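Heme-binding protein A (Haemophilus parasuis 29755, PDB 3TPA) probably binds glutathione as the periplasmic solute-binding protein of an ABC transporter. Local coordinates at residues D183-G188 with F192-N197; E240-D245 with K492-F497; A300-V305 with G310-N315; F427-I432 with R439-K444. The protein carries 1 engineered substitution. All coordinates share one frame; numbering follows the deposited sequence.

Contact 1: D183-G188 with F192-N197; sequences DQQPIG and FIFQTN. Unlike the reference sequence in segment 192-197: Asn197 (reference Tyr).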
loop_
_atom_site.group_PDB
_atom_site.type_symbol
_atom_site.label_atom_id
_atom_site.label_comp_id
_atom_site.label_asym_id
_atom_site.label_seq_id
_atom_site.Cartn_x
_atom_site.Cartn_y
_atom_site.Cartn_z
ATOM N N ASP A 183 -10.284 -11.511 -18.165
ATOM C CA ASP A 183 -9.556 -10.356 -17.661
ATOM C C ASP A 183 -10.082 -9.028 -18.218
ATOM O O ASP A 183 -9.934 -7.989 -17.590
ATOM C CB ASP A 183 -8.065 -10.507 -17.962
ATOM C CG ASP A 183 -7.458 -11.696 -17.270
ATOM O OD1 ASP A 183 -7.682 -11.839 -16.051
ATOM O OD2 ASP A 183 -6.775 -12.495 -17.945
ATOM N N GLN A 184 -10.713 -9.072 -19.385
ATOM C CA GLN A 184 -11.116 -7.851 -20.080
ATOM C C GLN A 184 -12.557 -7.460 -19.834
ATOM O O GLN A 184 -12.902 -6.288 -19.933
ATOM C CB GLN A 184 -10.880 -7.989 -21.587
ATOM C CG GLN A 184 -9.416 -8.159 -21.951
ATOM C CD GLN A 184 -9.237 -8.638 -23.370
ATOM O OE1 GLN A 184 -10.203 -8.752 -24.121
ATOM N NE2 GLN A 184 -8.000 -8.926 -23.746
ATOM N N GLN A 185 -13.399 -8.443 -19.528
ATOM C CA GLN A 185 -14.813 -8.191 -19.269
ATOM C C GLN A 185 -15.150 -8.784 -17.913
ATOM O O GLN A 185 -15.678 -9.895 -17.819
ATOM C CB GLN A 185 -15.683 -8.825 -20.357
ATOM C CG GLN A 185 -15.155 -8.596 -21.754
ATOM C CD GLN A 185 -15.413 -7.193 -22.245
ATOM O OE1 GLN A 185 -16.309 -6.506 -21.748
ATOM N NE2 GLN A 185 -14.629 -6.755 -23.228
ATOM N N PRO A 186 -14.829 -8.043 -16.848
ATOM C CA PRO A 186 -14.878 -8.611 -15.494
ATOM C C PRO A 186 -16.284 -8.951 -15.018
ATOM O O PRO A 186 -17.233 -8.206 -15.259
ATOM C CB PRO A 186 -14.249 -7.507 -14.623
ATOM C CG PRO A 186 -14.408 -6.236 -15.443
ATOM C CD PRO A 186 -14.282 -6.675 -16.870
ATOM N N ILE A 187 -16.394 -10.096 -14.349
ATOM C CA ILE A 187 -17.640 -10.580 -13.758
ATOM C C ILE A 187 -17.292 -10.901 -12.321
ATOM O O ILE A 187 -16.373 -11.670 -12.062
ATOM C CB ILE A 187 -18.121 -11.880 -14.445
ATOM C CG1 ILE A 187 -18.816 -11.577 -15.777
ATOM C CG2 ILE A 187 -19.032 -12.701 -13.521
ATOM C CD1 ILE A 187 -20.120 -10.810 -15.629
ATOM N N GLY A 188 -18.014 -10.321 -11.372
ATOM C CA GLY A 188 -17.762 -10.647 -9.988
ATOM C C GLY A 188 -19.010 -10.700 -9.155
ATOM O O GLY A 188 -20.119 -10.790 -9.672
ATOM N N PHE A 192 -20.970 -3.265 -7.939
ATOM C CA PHE A 192 -21.213 -2.661 -9.245
ATOM C C PHE A 192 -20.902 -3.625 -10.378
ATOM O O PHE A 192 -20.018 -4.478 -10.264
ATOM C CB PHE A 192 -20.419 -1.356 -9.416
ATOM C CG PHE A 192 -20.820 -0.277 -8.443
ATOM C CD1 PHE A 192 -21.899 0.551 -8.715
ATOM C CD2 PHE A 192 -20.132 -0.101 -7.258
ATOM C CE1 PHE A 192 -22.279 1.538 -7.828
ATOM C CE2 PHE A 192 -20.508 0.881 -6.358
ATOM C CZ PHE A 192 -21.593 1.705 -6.652
ATOM N N ILE A 193 -21.657 -3.480 -11.464
ATOM C CA ILE A 193 -21.519 -4.292 -12.667
ATOM C C ILE A 193 -20.855 -3.497 -13.788
ATOM O O ILE A 193 -21.291 -2.391 -14.125
ATOM C CB ILE A 193 -22.900 -4.731 -13.162
ATOM C CG1 ILE A 193 -23.568 -5.645 -12.122
ATOM C CG2 ILE A 193 -22.786 -5.413 -14.529
ATOM C CD1 ILE A 193 -25.066 -5.805 -12.321
ATOM N N PHE A 194 -19.796 -4.048 -14.357
ATOM C CA PHE A 194 -19.122 -3.426 -15.494
ATOM C C PHE A 194 -20.040 -3.443 -16.723
ATOM O O PHE A 194 -20.403 -4.510 -17.226
ATOM C CB PHE A 194 -17.812 -4.180 -15.762
ATOM C CG PHE A 194 -17.071 -3.744 -17.003
ATOM C CD1 PHE A 194 -16.252 -2.628 -16.991
ATOM C CD2 PHE A 194 -17.160 -4.488 -18.171
ATOM C CE1 PHE A 194 -15.554 -2.243 -18.132
ATOM C CE2 PHE A 194 -16.467 -4.115 -19.311
ATOM C CZ PHE A 194 -15.664 -2.993 -19.296
ATOM N N GLN A 195 -20.402 -2.260 -17.209
ATOM C CA GLN A 195 -21.233 -2.152 -18.403
ATOM C C GLN A 195 -20.467 -2.640 -19.628
ATOM O O GLN A 195 -19.399 -2.120 -19.948
ATOM C CB GLN A 195 -21.693 -0.707 -18.608
ATOM C CG GLN A 195 -23.080 -0.577 -19.214
ATOM C CD GLN A 195 -23.487 0.866 -19.433
ATOM O OE1 GLN A 195 -24.430 1.359 -18.812
ATOM N NE2 GLN A 195 -22.778 1.554 -20.321
ATOM N N THR A 196 -21.015 -3.642 -20.310
ATOM C CA THR A 196 -20.344 -4.225 -21.482
ATOM C C THR A 196 -20.276 -3.259 -22.663
ATOM O O THR A 196 -19.342 -3.308 -23.465
ATOM C CB THR A 196 -20.999 -5.556 -21.932
ATOM O OG1 THR A 196 -20.820 -5.723 -23.344
ATOM C CG2 THR A 196 -22.488 -5.562 -21.620
ATOM N N ASN A 197 -21.276 -2.395 -22.769
ATOM C CA ASN A 197 -21.259 -1.311 -23.749
ATOM C C ASN A 197 -20.436 -0.130 -23.226
ATOM O O ASN A 197 -20.812 0.516 -22.268
ATOM C CB ASN A 197 -22.686 -0.947 -24.188
ATOM C CG ASN A 197 -22.831 0.502 -24.629
ATOM O OD1 ASN A 197 -23.641 1.237 -24.090
ATOM N ND2 ASN A 197 -22.049 0.910 -25.612
HETATM O O HOH W 1 -17.019 -4.025 -22.808
HETATM O O HOH W 2 -19.378 -7.017 -14.027
#
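Pro186 packs on the ring of Phe194 in a CH-pi contact, where the loop after helix 181-184 passes the end of edge strand 192-194. Pro186 CD lies over one ring face, 4.1 Å from the centroid and 21° off the ring normal. It sits toward the rim, and Pro186 CG continues the contact to Phe194 CB. CG of Phe194 is anti to its backbone N (chi1 174°), which carries the ring under the proline. The amide of Gln185 comes in at the ring edge, OE1 3.4 Å from Phe194 CE2, with amide and ring planes 60° apart. A bend at chi2 folds the Gln185 chain to this edge. Strand 192-194 is an outermost strand of a mixed five-stranded sheet in this family 5 solute-binding fold, and it pairs with strand 202-207. No direct hydrogen bond joins the two segments. One water bridges them firmly, donating to Pro186 O (2.7 Å) and accepting from Phe194 N (3.0 Å). A second water donates to Gln185 OE1 (2.8 Å), but its very short approach to Thr196 O leaves that bridge doubtful. Val203 and Leu21 also touch Phe194, and Tyr40 and Val39 pack on Pro186.

Contact 2: E240-D245 with K492-F497; sequences ECDVID and KRVQGF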
loop_
_atom_site.group_PDB
_atom_site.type_symbol
_atom_site.label_atom_id
_atom_site.label_comp_id
_atom_site.label_asym_id
_atom_site.label_seq_id
_atom_site.Cartn_x
_atom_site.Cartn_y
_atom_site.Cartn_z
ATOM N N GLU A 240 -18.933 19.193 -12.347
ATOM C CA GLU A 240 -18.890 18.325 -13.533
ATOM C C GLU A 240 -18.081 17.065 -13.228
ATOM O O GLU A 240 -18.020 16.127 -14.032
ATOM C CB GLU A 240 -18.315 19.066 -14.743
ATOM C CG GLU A 240 -19.275 20.112 -15.298
ATOM C CD GLU A 240 -18.573 21.293 -15.947
ATOM O OE1 GLU A 240 -17.583 21.098 -16.685
ATOM O OE2 GLU A 240 -19.023 22.430 -15.716
ATOM N N CYS A 241 -17.446 17.082 -12.058
ATOM C CA CYS A 241 -16.805 15.911 -11.470
ATOM C C CYS A 241 -17.287 15.814 -10.033
ATOM O O CYS A 241 -17.460 16.840 -9.357
ATOM C CB CYS A 241 -15.283 16.055 -11.484
ATOM S SG CYS A 241 -14.490 15.975 -13.109
ATOM N N ASP A 242 -17.507 14.592 -9.558
ATOM C CA ASP A 242 -17.824 14.385 -8.141
ATOM C C ASP A 242 -16.592 14.013 -7.318
ATOM O O ASP A 242 -16.526 14.312 -6.132
ATOM C CB ASP A 242 -18.896 13.325 -7.986
ATOM C CG ASP A 242 -20.208 13.764 -8.569
ATOM O OD1 ASP A 242 -20.715 14.813 -8.129
ATOM O OD2 ASP A 242 -20.715 13.081 -9.476
ATOM N N VAL A 243 -15.622 13.357 -7.954
ATOM C CA VAL A 243 -14.384 12.958 -7.291
ATOM C C VAL A 243 -13.268 13.177 -8.296
ATOM O O VAL A 243 -13.481 12.976 -9.479
ATOM C CB VAL A 243 -14.377 11.437 -6.934
ATOM C CG1 VAL A 243 -13.202 11.075 -6.004
ATOM C CG2 VAL A 243 -15.703 10.987 -6.337
ATOM N N ILE A 244 -12.080 13.562 -7.835
ATOM C CA ILE A 244 -10.917 13.595 -8.713
ATOM C C ILE A 244 -9.734 12.886 -8.070
ATOM O O ILE A 244 -9.669 12.741 -6.846
ATOM C CB ILE A 244 -10.497 15.043 -9.082
ATOM C CG1 ILE A 244 -10.000 15.790 -7.837
ATOM C CG2 ILE A 244 -11.651 15.782 -9.759
ATOM C CD1 ILE A 244 -9.267 17.087 -8.151
ATOM N N ASP A 245 -8.799 12.436 -8.898
ATOM C CA ASP A 245 -7.570 11.853 -8.384
ATOM C C ASP A 245 -6.368 12.738 -8.737
ATOM O O ASP A 245 -6.500 13.727 -9.461
ATOM C CB ASP A 245 -7.385 10.407 -8.870
ATOM C CG ASP A 245 -7.138 10.298 -10.363
ATOM O OD1 ASP A 245 -7.273 11.310 -11.087
ATOM O OD2 ASP A 245 -6.823 9.172 -10.817
ATOM N N LYS A 492 -19.187 18.565 -2.869
ATOM C CA LYS A 492 -19.961 18.650 -1.632
ATOM C C LYS A 492 -21.189 17.740 -1.628
ATOM O O LYS A 492 -21.717 17.414 -0.567
ATOM C CB LYS A 492 -20.384 20.105 -1.380
ATOM C CG LYS A 492 -21.035 20.363 -0.023
ATOM C CD LYS A 492 -21.476 21.822 0.129
ATOM C CE LYS A 492 -22.977 21.977 -0.085
ATOM N NZ LYS A 492 -23.451 23.379 0.094
ATOM N N ARG A 493 -21.649 17.350 -2.814
ATOM C CA ARG A 493 -22.861 16.525 -2.943
ATOM C C ARG A 493 -22.677 15.071 -2.510
ATOM O O ARG A 493 -23.646 14.402 -2.164
ATOM C CB ARG A 493 -23.415 16.564 -4.379
ATOM C CG ARG A 493 -22.847 15.511 -5.331
ATOM C CD ARG A 493 -23.235 15.733 -6.814
ATOM N NE ARG A 493 -24.457 15.038 -7.224
ATOM C CZ ARG A 493 -24.575 14.264 -8.305
ATOM N NH1 ARG A 493 -23.543 14.051 -9.114
ATOM N NH2 ARG A 493 -25.737 13.687 -8.582
ATOM N N VAL A 494 -21.448 14.567 -2.542
ATOM C CA VAL A 494 -21.240 13.143 -2.259
ATOM C C VAL A 494 -21.109 12.875 -0.764
ATOM O O VAL A 494 -20.333 13.522 -0.073
ATOM C CB VAL A 494 -20.078 12.511 -3.089
ATOM C CG1 VAL A 494 -19.448 13.524 -4.060
ATOM C CG2 VAL A 494 -19.040 11.828 -2.193
ATOM N N GLN A 495 -21.898 11.923 -0.278
ATOM C CA GLN A 495 -21.990 11.622 1.145
ATOM C C GLN A 495 -21.667 10.158 1.427
ATOM O O GLN A 495 -22.049 9.277 0.668
ATOM C CB GLN A 495 -23.416 11.891 1.644
ATOM C CG GLN A 495 -23.795 13.353 1.737
ATOM C CD GLN A 495 -23.363 13.970 3.049
ATOM O OE1 GLN A 495 -22.388 14.719 3.103
ATOM N NE2 GLN A 495 -24.085 13.651 4.121
ATOM N N GLY A 496 -20.975 9.908 2.529
ATOM C CA GLY A 496 -20.760 8.553 3.006
ATOM C C GLY A 496 -19.503 7.909 2.461
ATOM O O GLY A 496 -19.274 6.705 2.646
ATOM N N PHE A 497 -18.688 8.704 1.776
ATOM C CA PHE A 497 -17.408 8.209 1.286
ATOM C C PHE A 497 -16.444 8.190 2.448
ATOM O O PHE A 497 -16.338 9.168 3.173
ATOM C CB PHE A 497 -16.839 9.109 0.189
ATOM C CG PHE A 497 -15.532 8.611 -0.388
ATOM C CD1 PHE A 497 -15.521 7.803 -1.510
ATOM C CD2 PHE A 497 -14.318 8.938 0.209
ATOM C CE1 PHE A 497 -14.332 7.334 -2.043
ATOM C CE2 PHE A 497 -13.122 8.482 -0.327
ATOM C CZ PHE A 497 -13.131 7.667 -1.458
#
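Asp242 and Arg493 form a salt bridge through a single guanidinium nitrogen. Arg493 NH1 donates to Asp242 OD1 at 3.1 Å, with an N-H...O angle of 162°. The same nitrogen lies 3.0 Å from Asp242 OD2, so both carboxylate oxygens face it. OD1 is met on its syn side, 22° out of the carboxylate plane, and lies near the guanidinium plane. The two flat groups are turned 48° against each other, so this is not the coplanar, two-nitrogen form of an arginine-carboxylate pair. Asp242 OD2 has a second partner, since it accepts a hydrogen bond from the backbone N of Val11. That bond probably fixes the rotation of the carboxylate and adds to its stabilisation as an anion.

The aliphatic part of the arginine also closes on the acid, with its CG-CD portion running alongside Asp242 OD1. The arginine chain bends at chi3, which turns the guanidinium back to the carboxylate. Beside the charges, Val494 CG1 packs 4.0 Å from Asp242 CB and 3.7 Å from Asp242 O.

The contact joins residues far apart in sequence. Segment 240-245 holds strand 243-244, an outermost strand of the mixed five-stranded sheet, which runs parallel to strand 9-14. A disulfide joins Cys241, just ahead of strand 243-244, to Cys13 of strand 9-14. Val243 and Phe497 both pack on Leu490 of the long strand 478-491. Strand 494-495 pairs with strand 511-512, and helix 229-237 packs against Cys241 and Ile244.

Contact 3: A300-V305 with G310-N315; sequences AIVDAV and GTVATN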
loop_
_atom_site.group_PDB
_atom_site.type_symbol
_atom_site.label_atom_id
_atom_site.label_comp_id
_atom_site.label_asym_id
_atom_site.label_seq_id
_atom_site.Cartn_x
_atom_site.Cartn_y
_atom_site.Cartn_z
ATOM N N ALA A 300 11.660 21.387 8.581
ATOM C CA ALA A 300 12.105 22.113 7.381
ATOM C C ALA A 300 11.898 21.274 6.116
ATOM O O ALA A 300 11.407 21.761 5.120
ATOM C CB ALA A 300 13.588 22.512 7.499
ATOM N N ILE A 301 12.293 20.006 6.170
ATOM C CA ILE A 301 12.160 19.116 5.015
ATOM C C ILE A 301 10.707 18.964 4.593
ATOM O O ILE A 301 10.354 19.180 3.439
ATOM C CB ILE A 301 12.757 17.722 5.312
ATOM C CG1 ILE A 301 14.257 17.858 5.536
ATOM C CG2 ILE A 301 12.475 16.741 4.173
ATOM C CD1 ILE A 301 14.931 16.585 6.010
ATOM N N VAL A 302 9.862 18.603 5.544
ATOM C CA VAL A 302 8.453 18.397 5.250
ATOM C C VAL A 302 7.845 19.679 4.726
ATOM O O VAL A 302 7.116 19.665 3.745
ATOM C CB VAL A 302 7.679 17.938 6.505
ATOM C CG1 VAL A 302 6.184 17.939 6.236
ATOM C CG2 VAL A 302 8.151 16.558 6.936
ATOM N N ASP A 303 8.159 20.795 5.378
ATOM C CA ASP A 303 7.649 22.103 4.944
ATOM C C ASP A 303 8.067 22.456 3.526
ATOM O O ASP A 303 7.224 22.817 2.706
ATOM C CB ASP A 303 8.075 23.199 5.918
ATOM C CG ASP A 303 7.199 23.239 7.162
ATOM O OD1 ASP A 303 6.143 22.572 7.159
ATOM O OD2 ASP A 303 7.546 23.942 8.129
ATOM N N ALA A 304 9.365 22.357 3.239
ATOM C CA ALA A 304 9.879 22.665 1.902
ATOM C C ALA A 304 9.483 21.658 0.824
ATOM O O ALA A 304 9.143 22.035 -0.298
ATOM C CB ALA A 304 11.387 22.787 1.941
ATOM N N VAL A 305 9.546 20.376 1.156
ATOM C CA VAL A 305 9.367 19.326 0.158
ATOM C C VAL A 305 7.905 18.969 -0.160
ATOM O O VAL A 305 7.547 18.817 -1.321
ATOM C CB VAL A 305 10.126 18.064 0.567
ATOM C CG1 VAL A 305 9.781 16.893 -0.362
ATOM C CG2 VAL A 305 11.622 18.346 0.582
ATOM N N GLY A 310 2.239 16.402 3.640
ATOM C CA GLY A 310 3.089 15.459 4.351
ATOM C C GLY A 310 3.119 15.771 5.821
ATOM O O GLY A 310 2.778 16.874 6.223
ATOM N N THR A 311 3.512 14.792 6.632
ATOM C CA THR A 311 3.657 15.017 8.056
ATOM C C THR A 311 4.967 14.461 8.553
ATOM O O THR A 311 5.453 13.452 8.045
ATOM C CB THR A 311 2.546 14.336 8.853
ATOM O OG1 THR A 311 2.701 12.924 8.741
ATOM C CG2 THR A 311 1.191 14.722 8.309
ATOM N N VAL A 312 5.525 15.117 9.563
ATOM C CA VAL A 312 6.768 14.677 10.180
ATOM C C VAL A 312 6.582 13.300 10.824
ATOM O O VAL A 312 5.644 13.096 11.582
ATOM C CB VAL A 312 7.244 15.700 11.243
ATOM C CG1 VAL A 312 8.354 15.120 12.098
ATOM C CG2 VAL A 312 7.716 16.972 10.572
ATOM N N ALA A 313 7.465 12.355 10.504
ATOM C CA ALA A 313 7.401 11.002 11.096
ATOM C C ALA A 313 8.131 10.941 12.440
ATOM O O ALA A 313 9.248 11.446 12.576
ATOM C CB ALA A 313 7.989 9.973 10.149
ATOM N N THR A 314 7.498 10.318 13.432
ATOM C CA THR A 314 8.171 10.046 14.706
ATOM C C THR A 314 8.502 8.570 14.830
ATOM O O THR A 314 9.521 8.200 15.423
ATOM C CB THR A 314 7.312 10.467 15.896
ATOM O OG1 THR A 314 6.063 9.769 15.853
ATOM C CG2 THR A 314 7.035 11.974 15.835
ATOM N N ASN A 315 7.620 7.740 14.275
ATOM C CA ASN A 315 7.781 6.286 14.199
ATOM C C ASN A 315 8.088 5.888 12.761
ATOM O O ASN A 315 7.871 6.687 11.827
ATOM C CB ASN A 315 6.465 5.597 14.572
ATOM C CG ASN A 315 6.191 5.599 16.075
ATOM O OD1 ASN A 315 6.032 4.549 16.693
ATOM N ND2 ASN A 315 6.108 6.792 16.654
#
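Val302 of helix 298-306 packs with both methyls against strand 310-312, which follows it closely in the chain. The chain turns back after the helix, and the helix and strand segments run antiparallel at 171°, with axes 8.0 Å apart. The strand is an outermost one of the mixed six-stranded sheet of this solute-binding fold, so the helix covers the rim of that sheet. Across the contact the branches divide the work. Val302 CG1 rests on the backbone of Gly310, 3.6 Å from Gly310 O. Val302 CG2 reaches past Thr311, 4.1 Å from Thr311 C, to Val312. This division follows from CG1 standing anti to the backbone N (chi1 171°). The contact is van der Waals only, methyls on backbone and methyl, and no hydrogen bond crosses it.

The next shell is strand 478-491. It pairs with the edge strand through Thr311 and His483, and its Ala482 touches Val302. Thr311 turns away from the helix, and its OG1 is hydrogen-bonded to Glu267 OE2. Helix 368-381 packs on another side of the helix through Ile301 and Ala304. The side-chain contact between the segments is methyl on methyl, with Val302 CG2 3.7 Å from Val312 CG2.

Contact 4: F427-I432 with R439-K444; sequences FSQANI and RWTDEK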
loop_
_atom_site.group_PDB
_atom_site.type_symbol
_atom_site.label_atom_id
_atom_site.label_comp_id
_atom_site.label_asym_id
_atom_site.label_seq_id
_atom_site.Cartn_x
_atom_site.Cartn_y
_atom_site.Cartn_z
ATOM N N PHE A 427 14.328 -3.959 8.045
ATOM C CA PHE A 427 15.316 -4.180 9.108
ATOM C C PHE A 427 15.668 -5.650 9.393
ATOM O O PHE A 427 16.433 -5.943 10.315
ATOM C CB PHE A 427 14.841 -3.500 10.412
ATOM C CG PHE A 427 14.543 -2.017 10.270
ATOM C CD1 PHE A 427 15.473 -1.147 9.719
ATOM C CD2 PHE A 427 13.324 -1.503 10.698
ATOM C CE1 PHE A 427 15.195 0.218 9.599
ATOM C CE2 PHE A 427 13.025 -0.149 10.572
ATOM C CZ PHE A 427 13.959 0.715 10.012
ATOM N N SER A 428 15.099 -6.587 8.646
ATOM C CA SER A 428 15.450 -7.994 8.895
ATOM C C SER A 428 16.810 -8.338 8.309
ATOM O O SER A 428 17.174 -7.874 7.224
ATOM C CB SER A 428 14.416 -8.969 8.325
ATOM O OG SER A 428 14.844 -10.313 8.523
ATOM N N GLN A 429 17.559 -9.164 9.030
ATOM C CA GLN A 429 18.817 -9.673 8.504
ATOM C C GLN A 429 18.578 -10.364 7.168
ATOM O O GLN A 429 19.426 -10.344 6.288
ATOM C CB GLN A 429 19.460 -10.656 9.478
ATOM C CG GLN A 429 20.891 -10.990 9.117
ATOM C CD GLN A 429 21.710 -11.425 10.315
ATOM O OE1 GLN A 429 22.822 -10.938 10.531
ATOM N NE2 GLN A 429 21.164 -12.347 11.100
ATOM N N ALA A 430 17.413 -10.976 7.018
ATOM C CA ALA A 430 17.155 -11.783 5.839
ATOM C C ALA A 430 17.049 -10.952 4.565
ATOM O O ALA A 430 17.135 -11.491 3.458
ATOM C CB ALA A 430 15.902 -12.643 6.037
ATOM N N ASN A 431 16.868 -9.636 4.727
ATOM C CA ASN A 431 16.738 -8.745 3.599
ATOM C C ASN A 431 18.028 -7.988 3.293
ATOM O O ASN A 431 18.007 -6.889 2.752
ATOM C CB ASN A 431 15.533 -7.820 3.804
ATOM C CG ASN A 431 14.223 -8.573 3.707
ATOM O OD1 ASN A 431 14.035 -9.359 2.795
ATOM N ND2 ASN A 431 13.322 -8.351 4.657
ATOM N N ILE A 432 19.158 -8.593 3.650
ATOM C CA ILE A 432 20.469 -8.089 3.224
ATOM C C ILE A 432 21.196 -9.168 2.423
ATOM O O ILE A 432 21.339 -10.286 2.900
ATOM C CB ILE A 432 21.389 -7.752 4.417
ATOM C CG1 ILE A 432 20.691 -6.873 5.455
ATOM C CG2 ILE A 432 22.665 -7.086 3.929
ATOM C CD1 ILE A 432 21.465 -6.805 6.781
ATOM N N ARG A 439 21.430 -2.180 6.299
ATOM C CA ARG A 439 22.215 -3.367 6.687
ATOM C C ARG A 439 22.265 -3.579 8.186
ATOM O O ARG A 439 23.052 -4.385 8.680
ATOM C CB ARG A 439 23.651 -3.309 6.151
ATOM C CG ARG A 439 23.758 -3.022 4.654
ATOM C CD ARG A 439 24.848 -3.923 4.030
ATOM N NE ARG A 439 24.586 -4.119 2.617
ATOM C CZ ARG A 439 24.957 -5.179 1.926
ATOM N NH1 ARG A 439 25.619 -6.165 2.506
ATOM N NH2 ARG A 439 24.656 -5.238 0.648
ATOM N N TRP A 440 21.429 -2.858 8.919
ATOM C CA TRP A 440 21.412 -2.995 10.372
ATOM C C TRP A 440 20.684 -4.265 10.789
ATOM O O TRP A 440 19.695 -4.662 10.167
ATOM C CB TRP A 440 20.737 -1.788 11.019
ATOM C CG TRP A 440 20.598 -1.893 12.524
ATOM C CD1 TRP A 440 21.580 -1.694 13.462
ATOM C CD2 TRP A 440 19.404 -2.191 13.254
ATOM N NE1 TRP A 440 21.065 -1.883 14.734
ATOM C CE2 TRP A 440 19.732 -2.171 14.628
ATOM C CE3 TRP A 440 18.086 -2.470 12.881
ATOM C CZ2 TRP A 440 18.797 -2.428 15.618
ATOM C CZ3 TRP A 440 17.153 -2.738 13.880
ATOM C CH2 TRP A 440 17.521 -2.726 15.226
ATOM N N THR A 441 21.189 -4.903 11.842
ATOM C CA THR A 441 20.543 -6.077 12.428
ATOM C C THR A 441 20.778 -6.085 13.928
ATOM O O THR A 441 21.788 -5.565 14.407
ATOM C CB THR A 441 21.099 -7.413 11.851
ATOM O OG1 THR A 441 22.355 -7.719 12.469
ATOM C CG2 THR A 441 21.274 -7.336 10.341
ATOM N N ASP A 442 19.855 -6.689 14.662
ATOM C CA ASP A 442 20.003 -6.848 16.100
ATOM C C ASP A 442 19.298 -8.131 16.524
ATOM O O ASP A 442 18.156 -8.373 16.136
ATOM C CB ASP A 442 19.433 -5.641 16.844
ATOM C CG ASP A 442 19.437 -5.844 18.332
ATOM O OD1 ASP A 442 20.494 -5.630 18.954
ATOM O OD2 ASP A 442 18.392 -6.242 18.878
ATOM N N GLU A 443 19.995 -8.957 17.301
ATOM C CA GLU A 443 19.521 -10.299 17.601
ATOM C C GLU A 443 18.175 -10.263 18.288
ATOM O O GLU A 443 17.278 -10.990 17.904
ATOM C CB GLU A 443 20.530 -11.057 18.456
ATOM C CG GLU A 443 20.069 -12.454 18.848
ATOM C CD GLU A 443 21.182 -13.266 19.483
ATOM O OE1 GLU A 443 22.230 -12.669 19.821
ATOM O OE2 GLU A 443 21.013 -14.498 19.631
ATOM N N LYS A 444 18.038 -9.400 19.289
ATOM C CA LYS A 444 16.793 -9.289 20.040
ATOM C C LYS A 444 15.675 -8.732 19.187
ATOM O O LYS A 444 14.548 -9.222 19.229
ATOM C CB LYS A 444 16.972 -8.400 21.282
ATOM C CG LYS A 444 15.683 -8.235 22.090
ATOM C CD LYS A 444 15.120 -9.581 22.575
ATOM C CE LYS A 444 13.981 -9.364 23.575
ATOM N NZ LYS A 444 13.398 -10.626 24.124
HETATM O O HOH W 3 17.410 -7.321 12.550
#
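Van der Waals contacts of Ile432 with Arg439 and Thr441 carry this loop-to-loop packing between helices 420-427 and 443-453. Ile432 CG2 sits over one face of the Arg439 guanidinium, 3.3 Å above its plane and offset toward the rim. Its closest atom there is Arg439 NH1, at 3.4 Å. CG2, anti to the backbone N, covers the guanidinium, while CD1 reaches the Arg439 backbone. Ile432 CD1 lies 3.5 Å from Arg439 O. Thr441 is modelled in two conformers. In one of them its CG2 methyl would touch Ile432 CD1 and the extended chain of Gln429. Further in, Phe427 CB meets the edge of the Trp440 indole, 4.2 Å from Trp440 CE3.

Polar links are indirect. One water donates to Phe427 O (2.8 Å) and accepts from Asp442 N at a longer 3.3 Å. Asn436, in the connecting loop, donates through ND2 to both Ser428 O and Trp440 O. Within 427-432, Ser428 OG accepts from Ala430 N in an ST turn. Asp442 is the N-cap of helix 443-453, and its OD2 caps Phe445 N.

Arg439 NH2 is held by Arg401 O, which would steady the plane under the isoleucine. With no direct hydrogen bond between the segments, their fit rests on methyl, ring and guanidinium surfaces, supplemented by the water and Asn436.

How the contacts relate
Contact 2 is the buried one of the set, while contacts 1, 3 and 4 are partly buried. Contacts 1 and 2 reach the same mixed five-stranded sheet at its two outermost strands, with centres about 23 Å apart. Contact 3 lies at an edge of the six-stranded sheet, and contact 4 joins loops between helices. Strand 478-491 touches residues of both contacts 2 and 3. Along the chain, contacts 3 and 4 are nested inside the long loop closed by contact 2. The chemistry differs too. Contact 2 alone has a direct salt bridge, contact 3 is van der Waals packing with no hydrogen bond across it, and contacts 1 and 4 add bridging water to their packing.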